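Local coordinates for regulator of G-protein signaling 16 (Mus musculus, PDB 3C7L) that accelerates GTP hydrolysis by G protein alpha subunits, driving them into the inactive GDP-bound form, and is seen here through its RGS domain, at residues W18-F22 / Y124-L128; N47-W51 / T115-M119; E55-K59 / T105-D109; A70-F74 / T96-L100. All blocks are in the same frame, centred on the assembly; numbering follows the deposited sequence.

The four contacts run along the elongated all-helical RGS domain. Contact 1 joins regions near the two chain ends in the terminal subdomain. Contacts 2, 3 and 4 lie in the helical bundle. Each later contact is nested in the chain loop closed by the earlier one. Contact 2 is central, its centre about 3 Å from that of the chain, and about 13 Å from contact 1 and 16 Å from contact 4, centre to centre. It meets contact 1 through F22 on M119, and contact 4 through F50 on I73. Contacts 3 and 4 are about 10 Å apart between centres. F108 packs on helix 63-78 there, and N99 ND2 probably bonds C107 O at 3.2 Å. No G protein is bound.

Contact 1: W18-F22 / Y124-L128; sequences WRESF and YPRFL
Y124 has the most surface buried here, followed by W18 and F22. W18 to E20 form the weakly bonded end of helix 15-20. S21 then breaks it (phi/psi -158°/130°) and is the N-cap of helix 22-25, which F22 begins. Segment 124-128 is helical, with L128 N bonded to Y124 O at 3.1 Å and a kink where P125 has no N-H to give. The nearest CA pairs are R19 with L128 (7.1 Å) and F22 with Y124 (7.7 Å). Y124 takes the t rotamer and points toward the other segment. Its OH donates to W18 O at 2.6 Å. Water 1 donates to Y124 OH and to R19 O, 2.8 Å each. This hydroxyl is a phosphorylation site by similarity, but it is unmodified here. F22, also t, sets CD1 over one face of the Y124 ring, 3.6 Å from Y124 CD1. The two rings meet obliquely, with centroids 4.6 Å apart and planes at 38°. F22 CB adds a CH-pi contact, 4.2 Å from the Y124 ring centroid. W18, rotamer m, brings CE3 to 4.4 Å from F127 CE2. L128 CD1 covers R19 CB at 3.9 Å. Such pairing of N- and C-terminal helices is characteristic of the RGS terminal subdomain.

Contact 2: N47-W51 / T115-M119; sequences NLEFW and TRTLM
This is a helix-helix contact in the antiparallel bundle of the RGS fold, between helices 45-57 and 109-128. The two short segments are fully helical. Their axes approach to 9.5 Å, with a signed crossing angle of -139°. The nearest CA pairs are N47 with T115 (5.8 Å) and W51 with R116 (7.0 Å). N47 comes first, in the m rotamer, and packs closely. Its CB lies 3.5 Å from T115 CG2, and its OD1 lies 3.6 Å from L118 CD2. It sits in the first turn of helix 45-57, next to the loop from helix 29-40, which in related RGS proteins faces the G protein alpha subunit. L48 follows, with CB 4.0 Å from M119 SD. L48 and M119 also touch helix 29-40, so the two subdomains meet here. F50, rotamer t, brings CD2 to 3.5 Å from T115 OG1. That hydroxyl bonds A111 O in its own helix. W51, also t, sets CD1 4.2 Å from R116 CB, while the R116 guanidinium makes salt bridges to E120 and D23. No hydrogen bond links the segments. M119 reaches across with chi1 m, chi2 t and chi3 m, placing its CE 4.0 Å from W51 CB and 3.5 Å from N47 O.

Contact 3: E55-K59 / T105-D109; sequences EEFKK and TSCFD
One salt bridge and one aromatic pair join the C-terminal end of helix 45-57 and the residue after it to the loop before helix 109-128. Segment 55-59 is helical over 55-57, and K59 N still bonds E56 O at 3.2 Å. Segment 105-109 holds a type I beta turn from S106 to D109, closed by D109 N to S106 O at 3.0 Å. The nearest CA pair is K58 with T105, at 6.9 Å. K58 starts sideways with chi1 m and then runs extended, with chi2 to chi4 all t. Its NZ thus reaches D109 OD1 at 2.7 Å, as a hydrogen bond within a salt bridge. On the way its CE passes T105 O at 3.7 Å, a van der Waals contact. Other polar groups find partners nearby. C107 O accepts from N99 ND2 of helix 90-101, and E55 OE1 accepts from Q112 NE2 of helix 109-128. Beside the charged pair, F57 (rotamer t) and F108 (rotamer m) form a T-shaped stack. The edge of F108 meets the face of F57, with centroids 5.3 Å apart and planes at 78°. F57 CE2 lies 3.9 Å from F108 CD2 and 3.9 Å from T105 O. Both rings also touch I73 of helix 63-78. A buried aromatic pair beside a more exposed salt bridge thus joins helix 45-57 to the loop between helices 90-101 and 109-128, within the helical bundle of the RGS fold.

Contact 4: A70-F74 / T96-L100; sequences AHHIF and TKTNL
F74 lies under L100, whose CD2 sits over one face of its ring in a CH-pi contact, 4.0 Å from the centroid and 21° off the normal. The closest pair is F74 CG with L100 CD2, at 3.7 Å. Both residues have chi1 t and point toward the opposite segment. Segments 70-74 and 96-100 are helical throughout. F74 N bonds A70 O at 2.9 Å, and L100 N bonds T96 O at 2.8 Å. The axes come within 11.3 Å at a signed angle of -164°, nearly antiparallel. The nearest CA pairs are A70 with L100 (7.4 Å) and F74 with K97 (7.9 Å). L100 CD1 fits against A70 CB at 3.8 Å. L100 CD2 lies 3.8 Å from H71 CD2, at the edge of the imidazole ring. At the F74 ring edge, CD1 is 4.0 Å from T96 CG2. F74 CE1 is 3.8 Å from K97 CA. No hydrogen bond crosses the gap. Helices 63-78 and 90-101 thus pack as neighbouring antiparallel members of the RGS helical bundle.

Contact 1: W18-F22 / Y124-L128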
loop_
_atom_site.group_PDB
_atom_site.type_symbol
_atom_site.label_atom_id
_atom_site.label_comp_id
_atom_site.label_asym_id
_atom_site.label_seq_id
_atom_site.Cartn_x
_atom_site.Cartn_y
_atom_site.Cartn_z
ATOM N N TRP A 18 -5.496 -14.964 -7.152
ATOM C CA TRP A 18 -5.137 -14.317 -5.892
ATOM C C TRP A 18 -4.032 -15.050 -5.137
ATOM O O TRP A 18 -3.239 -14.422 -4.430
ATOM C CB TRP A 18 -6.352 -14.187 -4.966
ATOM C CG TRP A 18 -7.536 -13.468 -5.535
ATOM C CD1 TRP A 18 -7.661 -12.919 -6.779
ATOM C CD2 TRP A 18 -8.803 -13.300 -4.893
ATOM N NE1 TRP A 18 -8.935 -12.426 -6.954
ATOM C CE2 TRP A 18 -9.656 -12.650 -5.809
ATOM C CE3 TRP A 18 -9.301 -13.642 -3.627
ATOM C CZ2 TRP A 18 -10.985 -12.340 -5.503
ATOM C CZ3 TRP A 18 -10.622 -13.334 -3.322
ATOM C CH2 TRP A 18 -11.447 -12.691 -4.257
ATOM N N ARG A 19 -3.978 -16.375 -5.249
ATOM C CA ARG A 19 -2.914 -17.087 -4.552
ATOM C C ARG A 19 -1.712 -17.366 -5.447
ATOM O O ARG A 19 -0.665 -17.788 -4.968
ATOM C CB ARG A 19 -3.439 -18.373 -3.903
ATOM C CG ARG A 19 -4.098 -19.352 -4.828
ATOM C CD ARG A 19 -5.047 -20.247 -4.035
ATOM N NE ARG A 19 -4.780 -21.663 -4.246
ATOM C CZ ARG A 19 -4.727 -22.247 -5.438
ATOM N NH1 ARG A 19 -4.926 -21.540 -6.541
ATOM N NH2 ARG A 19 -4.463 -23.539 -5.528
ATOM N N GLU A 20 -1.853 -17.122 -6.746
ATOM C CA GLU A 20 -0.727 -17.319 -7.656
ATOM C C GLU A 20 0.160 -16.075 -7.625
ATOM O O GLU A 20 1.368 -16.155 -7.850
ATOM C CB GLU A 20 -1.197 -17.531 -9.096
ATOM C CG GLU A 20 -1.924 -18.826 -9.374
ATOM C CD GLU A 20 -2.237 -18.977 -10.853
ATOM O OE1 GLU A 20 -2.650 -17.976 -11.472
ATOM O OE2 GLU A 20 -2.083 -20.094 -11.394
ATOM N N SER A 21 -0.452 -14.925 -7.351
ATOM C CA SER A 21 0.276 -13.660 -7.319
ATOM C C SER A 21 -0.412 -12.584 -6.496
ATOM O O SER A 21 -1.595 -12.314 -6.683
ATOM C CB SER A 21 0.463 -13.137 -8.744
ATOM O OG SER A 21 0.940 -11.804 -8.732
ATOM N N PHE A 22 0.338 -11.952 -5.601
ATOM C CA PHE A 22 -0.211 -10.884 -4.777
ATOM C C PHE A 22 -0.682 -9.741 -5.690
ATOM O O PHE A 22 -1.647 -9.034 -5.385
ATOM C CB PHE A 22 0.860 -10.401 -3.790
ATOM C CG PHE A 22 0.349 -9.439 -2.751
ATOM C CD1 PHE A 22 -0.918 -9.596 -2.195
ATOM C CD2 PHE A 22 1.145 -8.389 -2.309
ATOM C CE1 PHE A 22 -1.386 -8.718 -1.214
ATOM C CE2 PHE A 22 0.686 -7.505 -1.328
ATOM C CZ PHE A 22 -0.580 -7.670 -0.780
ATOM N N TYR A 124 -0.908 -11.395 4.005
ATOM C CA TYR A 124 -1.411 -11.959 2.751
ATOM C C TYR A 124 -1.554 -13.477 2.878
ATOM O O TYR A 124 -2.619 -14.026 2.602
ATOM C CB TYR A 124 -0.480 -11.564 1.596
ATOM C CG TYR A 124 -0.619 -12.350 0.303
ATOM C CD1 TYR A 124 -1.855 -12.493 -0.342
ATOM C CD2 TYR A 124 0.510 -12.898 -0.309
ATOM C CE1 TYR A 124 -1.955 -13.164 -1.572
ATOM C CE2 TYR A 124 0.422 -13.564 -1.528
ATOM C CZ TYR A 124 -0.807 -13.691 -2.154
ATOM O OH TYR A 124 -0.863 -14.333 -3.366
ATOM N N PRO A 125 -0.487 -14.175 3.298
ATOM C CA PRO A 125 -0.598 -15.627 3.442
ATOM C C PRO A 125 -1.643 -16.029 4.483
ATOM O O PRO A 125 -2.302 -17.051 4.331
ATOM C CB PRO A 125 0.811 -16.042 3.850
ATOM C CG PRO A 125 1.657 -15.061 3.117
ATOM C CD PRO A 125 0.925 -13.759 3.375
ATOM N N ARG A 126 -1.798 -15.239 5.542
ATOM C CA ARG A 126 -2.792 -15.579 6.554
ATOM C C ARG A 126 -4.202 -15.351 6.011
ATOM O O ARG A 126 -5.146 -16.055 6.383
ATOM C CB ARG A 126 -2.560 -14.783 7.851
ATOM C CG ARG A 126 -1.341 -15.281 8.630
ATOM C CD ARG A 126 -1.163 -14.635 9.997
ATOM N NE ARG A 126 -0.789 -13.225 9.929
ATOM C CZ ARG A 126 -1.645 -12.214 10.029
ATOM N NH1 ARG A 126 -2.940 -12.449 10.201
ATOM N NH2 ARG A 126 -1.201 -10.966 9.978
ATOM N N PHE A 127 -4.339 -14.377 5.119
ATOM C CA PHE A 127 -5.632 -14.082 4.503
ATOM C C PHE A 127 -6.067 -15.281 3.675
ATOM O O PHE A 127 -7.244 -15.658 3.672
ATOM C CB PHE A 127 -5.534 -12.861 3.572
ATOM C CG PHE A 127 -6.705 -12.723 2.619
ATOM C CD1 PHE A 127 -7.986 -12.460 3.097
ATOM C CD2 PHE A 127 -6.521 -12.873 1.244
ATOM C CE1 PHE A 127 -9.071 -12.347 2.224
ATOM C CE2 PHE A 127 -7.603 -12.761 0.361
ATOM C CZ PHE A 127 -8.878 -12.497 0.854
ATOM N N LEU A 128 -5.112 -15.863 2.956
ATOM C CA LEU A 128 -5.401 -17.011 2.103
ATOM C C LEU A 128 -5.806 -18.240 2.901
ATOM O O LEU A 128 -6.492 -19.121 2.386
ATOM C CB LEU A 128 -4.188 -17.338 1.231
ATOM C CG LEU A 128 -3.768 -16.235 0.255
ATOM C CD1 LEU A 128 -2.530 -16.694 -0.519
ATOM C CD2 LEU A 128 -4.916 -15.914 -0.702
HETATM O O HOH W 1 1.258 -15.866 -4.273
#

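Contact 2: N47-W51 / T115-M119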
loop_
_atom_site.group_PDB
_atom_site.type_symbol
_atom_site.label_atom_id
_atom_site.label_comp_id
_atom_site.label_asym_id
_atom_site.label_seq_id
_atom_site.Cartn_x
_atom_site.Cartn_y
_atom_site.Cartn_z
ATOM N N ASN A 47 -1.819 -0.274 5.217
ATOM C CA ASN A 47 -0.774 -0.783 4.325
ATOM C C ASN A 47 -1.317 -0.917 2.907
ATOM O O ASN A 47 -0.654 -0.546 1.930
ATOM C CB ASN A 47 -0.257 -2.146 4.803
ATOM C CG ASN A 47 0.505 -2.053 6.109
ATOM O OD1 ASN A 47 1.146 -1.036 6.394
ATOM N ND2 ASN A 47 0.459 -3.120 6.905
ATOM N N LEU A 48 -2.528 -1.458 2.800
ATOM C CA LEU A 48 -3.166 -1.645 1.505
ATOM C C LEU A 48 -3.621 -0.315 0.900
ATOM O O LEU A 48 -3.493 -0.102 -0.301
ATOM C CB LEU A 48 -4.370 -2.588 1.646
ATOM C CG LEU A 48 -5.231 -2.797 0.397
ATOM C CD1 LEU A 48 -4.383 -3.355 -0.741
ATOM C CD2 LEU A 48 -6.371 -3.741 0.727
ATOM N N GLU A 49 -4.154 0.577 1.732
ATOM C CA GLU A 49 -4.618 1.874 1.250
ATOM C C GLU A 49 -3.451 2.682 0.700
ATOM O O GLU A 49 -3.573 3.357 -0.323
ATOM C CB GLU A 49 -5.318 2.632 2.387
ATOM C CG GLU A 49 -6.597 1.931 2.827
ATOM C CD GLU A 49 -7.259 2.550 4.044
ATOM O OE1 GLU A 49 -6.656 3.434 4.695
ATOM O OE2 GLU A 49 -8.393 2.129 4.351
ATOM N N PHE A 50 -2.313 2.597 1.378
ATOM C CA PHE A 50 -1.116 3.306 0.952
ATOM C C PHE A 50 -0.610 2.756 -0.380
ATOM O O PHE A 50 -0.271 3.523 -1.282
ATOM C CB PHE A 50 -0.022 3.176 2.018
ATOM C CG PHE A 50 1.327 3.658 1.568
ATOM C CD1 PHE A 50 1.503 4.964 1.123
ATOM C CD2 PHE A 50 2.424 2.805 1.587
ATOM C CE1 PHE A 50 2.754 5.412 0.702
ATOM C CE2 PHE A 50 3.670 3.240 1.171
ATOM C CZ PHE A 50 3.839 4.547 0.727
ATOM N N TRP A 51 -0.562 1.430 -0.500
ATOM C CA TRP A 51 -0.089 0.799 -1.729
ATOM C C TRP A 51 -0.943 1.259 -2.907
ATOM O O TRP A 51 -0.421 1.685 -3.932
ATOM C CB TRP A 51 -0.149 -0.729 -1.604
ATOM C CG TRP A 51 0.544 -1.467 -2.724
ATOM C CD1 TRP A 51 1.846 -1.867 -2.759
ATOM C CD2 TRP A 51 -0.033 -1.870 -3.974
ATOM N NE1 TRP A 51 2.120 -2.498 -3.951
ATOM C CE2 TRP A 51 0.984 -2.510 -4.716
ATOM C CE3 TRP A 51 -1.312 -1.747 -4.541
ATOM C CZ2 TRP A 51 0.763 -3.032 -5.997
ATOM C CZ3 TRP A 51 -1.532 -2.269 -5.815
ATOM C CH2 TRP A 51 -0.498 -2.902 -6.526
ATOM N N THR A 115 6.166 -1.630 2.557
ATOM C CA THR A 115 4.776 -1.844 2.945
ATOM C C THR A 115 4.213 -3.073 2.239
ATOM O O THR A 115 3.428 -3.829 2.819
ATOM C CB THR A 115 3.920 -0.603 2.628
ATOM O OG1 THR A 115 4.451 0.523 3.340
ATOM C CG2 THR A 115 2.472 -0.821 3.063
ATOM N N ARG A 116 4.625 -3.282 0.992
ATOM C CA ARG A 116 4.174 -4.451 0.241
ATOM C C ARG A 116 4.630 -5.726 0.965
ATOM O O ARG A 116 3.860 -6.678 1.125
ATOM C CB ARG A 116 4.766 -4.448 -1.168
ATOM C CG ARG A 116 4.336 -5.653 -1.988
ATOM C CD ARG A 116 5.174 -5.852 -3.244
ATOM N NE ARG A 116 4.817 -7.113 -3.889
ATOM C CZ ARG A 116 4.109 -7.225 -5.007
ATOM N NH1 ARG A 116 3.669 -6.149 -5.652
ATOM N NH2 ARG A 116 3.810 -8.432 -5.468
ATOM N N THR A 117 5.889 -5.739 1.400
ATOM C CA THR A 117 6.436 -6.897 2.094
ATOM C C THR A 117 5.739 -7.117 3.431
ATOM O O THR A 117 5.569 -8.254 3.873
ATOM C CB THR A 117 7.952 -6.742 2.311
ATOM O OG1 THR A 117 8.601 -6.675 1.038
ATOM C CG2 THR A 117 8.512 -7.928 3.090
ATOM N N LEU A 118 5.331 -6.024 4.069
ATOM C CA LEU A 118 4.630 -6.100 5.345
ATOM C C LEU A 118 3.377 -6.961 5.127
ATOM O O LEU A 118 2.972 -7.728 6.000
ATOM C CB LEU A 118 4.238 -4.690 5.796
ATOM C CG LEU A 118 4.392 -4.248 7.255
ATOM C CD1 LEU A 118 5.775 -4.592 7.795
ATOM C CD2 LEU A 118 4.158 -2.743 7.324
ATOM N N MET A 119 2.771 -6.835 3.951
ATOM C CA MET A 119 1.576 -7.613 3.624
ATOM C C MET A 119 1.915 -8.975 3.012
ATOM O O MET A 119 1.520 -10.023 3.527
ATOM C CB MET A 119 0.681 -6.841 2.636
ATOM C CG MET A 119 0.092 -5.539 3.172
ATOM S SD MET A 119 -0.993 -4.685 1.978
ATOM C CE MET A 119 0.195 -3.781 1.020
#

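Contact 3: E55-K59 / T105-D109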
loop_
_atom_site.group_PDB
_atom_site.type_symbol
_atom_site.label_atom_id
_atom_site.label_comp_id
_atom_site.label_asym_id
_atom_site.label_seq_id
_atom_site.Cartn_x
_atom_site.Cartn_y
_atom_site.Cartn_z
ATOM N N GLU A 55 -0.122 3.584 -6.439
ATOM C CA GLU A 55 -0.441 3.147 -7.792
ATOM C C GLU A 55 -1.161 4.222 -8.599
ATOM O O GLU A 55 -0.898 4.392 -9.790
ATOM C CB GLU A 55 -1.300 1.884 -7.751
ATOM C CG GLU A 55 -0.549 0.642 -7.335
ATOM C CD GLU A 55 0.633 0.346 -8.235
ATOM O OE1 GLU A 55 1.768 0.712 -7.873
ATOM O OE2 GLU A 55 0.424 -0.233 -9.317
ATOM N N GLU A 56 -2.075 4.944 -7.966
ATOM C CA GLU A 56 -2.783 5.986 -8.686
ATOM C C GLU A 56 -1.877 7.214 -8.859
ATOM O O GLU A 56 -1.973 7.932 -9.856
ATOM C CB GLU A 56 -4.084 6.358 -7.961
ATOM C CG GLU A 56 -3.902 6.950 -6.579
ATOM C CD GLU A 56 -5.204 7.487 -5.994
ATOM O OE1 GLU A 56 -5.940 8.180 -6.731
ATOM O OE2 GLU A 56 -5.483 7.227 -4.799
ATOM N N PHE A 57 -0.980 7.435 -7.902
ATOM C CA PHE A 57 -0.051 8.564 -7.953
ATOM C C PHE A 57 0.849 8.538 -9.188
ATOM O O PHE A 57 1.089 9.571 -9.812
ATOM C CB PHE A 57 0.829 8.573 -6.696
ATOM C CG PHE A 57 1.962 9.572 -6.744
ATOM C CD1 PHE A 57 1.712 10.938 -6.648
ATOM C CD2 PHE A 57 3.279 9.142 -6.883
ATOM C CE1 PHE A 57 2.755 11.862 -6.688
ATOM C CE2 PHE A 57 4.333 10.060 -6.925
ATOM C CZ PHE A 57 4.069 11.422 -6.828
ATOM N N LYS A 58 1.350 7.362 -9.539
ATOM C CA LYS A 58 2.239 7.251 -10.686
ATOM C C LYS A 58 1.580 7.458 -12.046
ATOM O O LYS A 58 2.265 7.534 -13.067
ATOM C CB LYS A 58 2.977 5.918 -10.650
ATOM C CG LYS A 58 4.077 5.890 -9.602
ATOM C CD LYS A 58 5.032 4.735 -9.830
ATOM C CE LYS A 58 6.195 4.775 -8.850
ATOM N NZ LYS A 58 7.130 3.629 -9.051
ATOM N N LYS A 59 0.258 7.560 -12.059
ATOM C CA LYS A 59 -0.476 7.788 -13.297
ATOM C C LYS A 59 -0.630 9.287 -13.575
ATOM O O LYS A 59 -1.012 9.685 -14.674
ATOM C CB LYS A 59 -1.857 7.138 -13.217
ATOM C CG LYS A 59 -2.770 7.513 -14.370
ATOM C CD LYS A 59 -4.145 6.896 -14.225
ATOM C CE LYS A 59 -5.076 7.423 -15.296
ATOM N NZ LYS A 59 -5.255 8.893 -15.154
ATOM N N THR A 105 9.586 11.002 -9.370
ATOM C CA THR A 105 8.417 10.136 -9.543
ATOM C C THR A 105 8.487 8.822 -8.761
ATOM O O THR A 105 7.458 8.228 -8.442
ATOM C CB THR A 105 8.201 9.802 -11.038
ATOM O OG1 THR A 105 8.022 11.017 -11.773
ATOM C CG2 THR A 105 6.972 8.922 -11.226
ATOM N N SER A 106 9.693 8.359 -8.461
ATOM C CA SER A 106 9.840 7.113 -7.716
ATOM C C SER A 106 9.942 7.442 -6.230
ATOM O O SER A 106 10.422 6.644 -5.432
ATOM C CB SER A 106 11.089 6.361 -8.186
ATOM O OG SER A 106 12.266 7.103 -7.921
ATOM N N CYS A 107 9.465 8.635 -5.886
ATOM C CA CYS A 107 9.475 9.159 -4.528
ATOM C C CYS A 107 9.100 8.149 -3.443
ATOM O O CYS A 107 9.783 8.032 -2.421
ATOM C CB CYS A 107 8.526 10.361 -4.458
ATOM S SG CYS A 107 8.383 11.094 -2.839
ATOM N N PHE A 108 8.021 7.414 -3.675
ATOM C CA PHE A 108 7.525 6.441 -2.705
ATOM C C PHE A 108 7.931 4.980 -2.923
ATOM O O PHE A 108 7.489 4.104 -2.178
ATOM C CB PHE A 108 5.998 6.521 -2.663
ATOM C CG PHE A 108 5.468 7.885 -2.323
ATOM C CD1 PHE A 108 5.614 8.404 -1.044
ATOM C CD2 PHE A 108 4.809 8.649 -3.285
ATOM C CE1 PHE A 108 5.109 9.658 -0.726
ATOM C CE2 PHE A 108 4.300 9.904 -2.975
ATOM C CZ PHE A 108 4.449 10.410 -1.694
ATOM N N ASP A 109 8.762 4.710 -3.925
ATOM C CA ASP A 109 9.182 3.337 -4.223
ATOM C C ASP A 109 9.655 2.487 -3.045
ATOM O O ASP A 109 9.160 1.374 -2.839
ATOM C CB ASP A 109 10.268 3.344 -5.301
ATOM C CG ASP A 109 9.701 3.491 -6.695
ATOM O OD1 ASP A 109 8.610 4.087 -6.841
ATOM O OD2 ASP A 109 10.356 3.021 -7.650
#

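Contact 4: A70-F74 / T96-L100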
loop_
_atom_site.group_PDB
_atom_site.type_symbol
_atom_site.label_atom_id
_atom_site.label_comp_id
_atom_site.label_asym_id
_atom_site.label_seq_id
_atom_site.Cartn_x
_atom_site.Cartn_y
_atom_site.Cartn_z
ATOM N N ALA A 70 1.496 14.073 -3.910
ATOM C CA ALA A 70 2.662 13.577 -3.183
ATOM C C ALA A 70 2.659 14.065 -1.733
ATOM O O ALA A 70 2.993 13.313 -0.811
ATOM C CB ALA A 70 3.939 14.021 -3.875
ATOM N N HIS A 71 2.284 15.328 -1.544
ATOM C CA HIS A 71 2.228 15.927 -0.215
ATOM C C HIS A 71 1.116 15.321 0.629
ATOM O O HIS A 71 1.280 15.135 1.831
ATOM C CB HIS A 71 2.035 17.442 -0.330
ATOM C CG HIS A 71 3.284 18.177 -0.701
ATOM N ND1 HIS A 71 3.277 19.323 -1.468
ATOM C CD2 HIS A 71 4.582 17.932 -0.403
ATOM C CE1 HIS A 71 4.517 19.750 -1.628
ATOM N NE2 HIS A 71 5.329 18.923 -0.993
ATOM N N HIS A 72 -0.018 15.019 0.001
ATOM C CA HIS A 72 -1.135 14.412 0.718
ATOM C C HIS A 72 -0.771 12.985 1.124
ATOM O O HIS A 72 -1.051 12.563 2.242
ATOM C CB HIS A 72 -2.400 14.397 -0.147
ATOM C CG HIS A 72 -3.486 13.515 0.391
ATOM N ND1 HIS A 72 -4.141 13.775 1.576
ATOM C CD2 HIS A 72 -4.006 12.354 -0.076
ATOM C CE1 HIS A 72 -5.015 12.814 1.817
ATOM N NE2 HIS A 72 -4.952 11.938 0.829
ATOM N N ILE A 73 -0.146 12.243 0.213
ATOM C CA ILE A 73 0.255 10.867 0.503
ATOM C C ILE A 73 1.283 10.839 1.634
ATOM O O ILE A 73 1.198 10.016 2.547
ATOM C CB ILE A 73 0.836 10.187 -0.763
ATOM C CG1 ILE A 73 -0.297 9.916 -1.758
ATOM C CG2 ILE A 73 1.565 8.893 -0.389
ATOM C CD1 ILE A 73 0.160 9.311 -3.084
ATOM N N PHE A 74 2.245 11.753 1.578
ATOM C CA PHE A 74 3.277 11.838 2.610
ATOM C C PHE A 74 2.658 12.189 3.974
ATOM O O PHE A 74 2.958 11.561 4.986
ATOM C CB PHE A 74 4.305 12.907 2.231
ATOM C CG PHE A 74 5.447 13.021 3.196
ATOM C CD1 PHE A 74 6.536 12.163 3.111
ATOM C CD2 PHE A 74 5.424 13.977 4.206
ATOM C CE1 PHE A 74 7.590 12.254 4.019
ATOM C CE2 PHE A 74 6.472 14.077 5.119
ATOM C CZ PHE A 74 7.556 13.213 5.024
ATOM N N THR A 96 12.106 9.097 1.893
ATOM C CA THR A 96 10.907 9.562 1.211
ATOM C C THR A 96 10.800 11.084 1.278
ATOM O O THR A 96 10.464 11.728 0.292
ATOM C CB THR A 96 9.650 8.907 1.822
ATOM O OG1 THR A 96 9.790 7.479 1.768
ATOM C CG2 THR A 96 8.402 9.316 1.055
ATOM N N LYS A 97 11.095 11.656 2.441
ATOM C CA LYS A 97 11.043 13.108 2.608
ATOM C C LYS A 97 12.071 13.769 1.688
ATOM O O LYS A 97 11.783 14.782 1.052
ATOM C CB LYS A 97 11.337 13.484 4.062
ATOM C CG LYS A 97 11.336 14.984 4.325
ATOM C CD LYS A 97 11.781 15.295 5.749
ATOM C CE LYS A 97 11.736 16.792 6.033
ATOM N NZ LYS A 97 12.167 17.122 7.429
ATOM N N THR A 98 13.268 13.189 1.627
ATOM C CA THR A 98 14.345 13.705 0.782
ATOM C C THR A 98 13.920 13.659 -0.679
ATOM O O THR A 98 14.171 14.592 -1.440
ATOM C CB THR A 98 15.634 12.874 0.955
ATOM O OG1 THR A 98 16.122 13.028 2.293
ATOM C CG2 THR A 98 16.708 13.321 -0.034
ATOM N N ASN A 99 13.278 12.563 -1.069
ATOM C CA ASN A 99 12.806 12.413 -2.437
ATOM C C ASN A 99 11.708 13.430 -2.705
ATOM O O ASN A 99 11.576 13.940 -3.810
ATOM C CB ASN A 99 12.255 11.005 -2.663
ATOM C CG ASN A 99 13.326 9.938 -2.568
ATOM O OD1 ASN A 99 14.518 10.233 -2.648
ATOM N ND2 ASN A 99 12.903 8.688 -2.419
ATOM N N LEU A 100 10.913 13.709 -1.682
ATOM C CA LEU A 100 9.824 14.669 -1.794
ATOM C C LEU A 100 10.434 16.050 -2.030
ATOM O O LEU A 100 9.868 16.880 -2.740
ATOM C CB LEU A 100 9.008 14.670 -0.495
ATOM C CG LEU A 100 7.605 15.279 -0.485
ATOM C CD1 LEU A 100 6.652 14.376 -1.252
ATOM C CD2 LEU A 100 7.130 15.439 0.958
#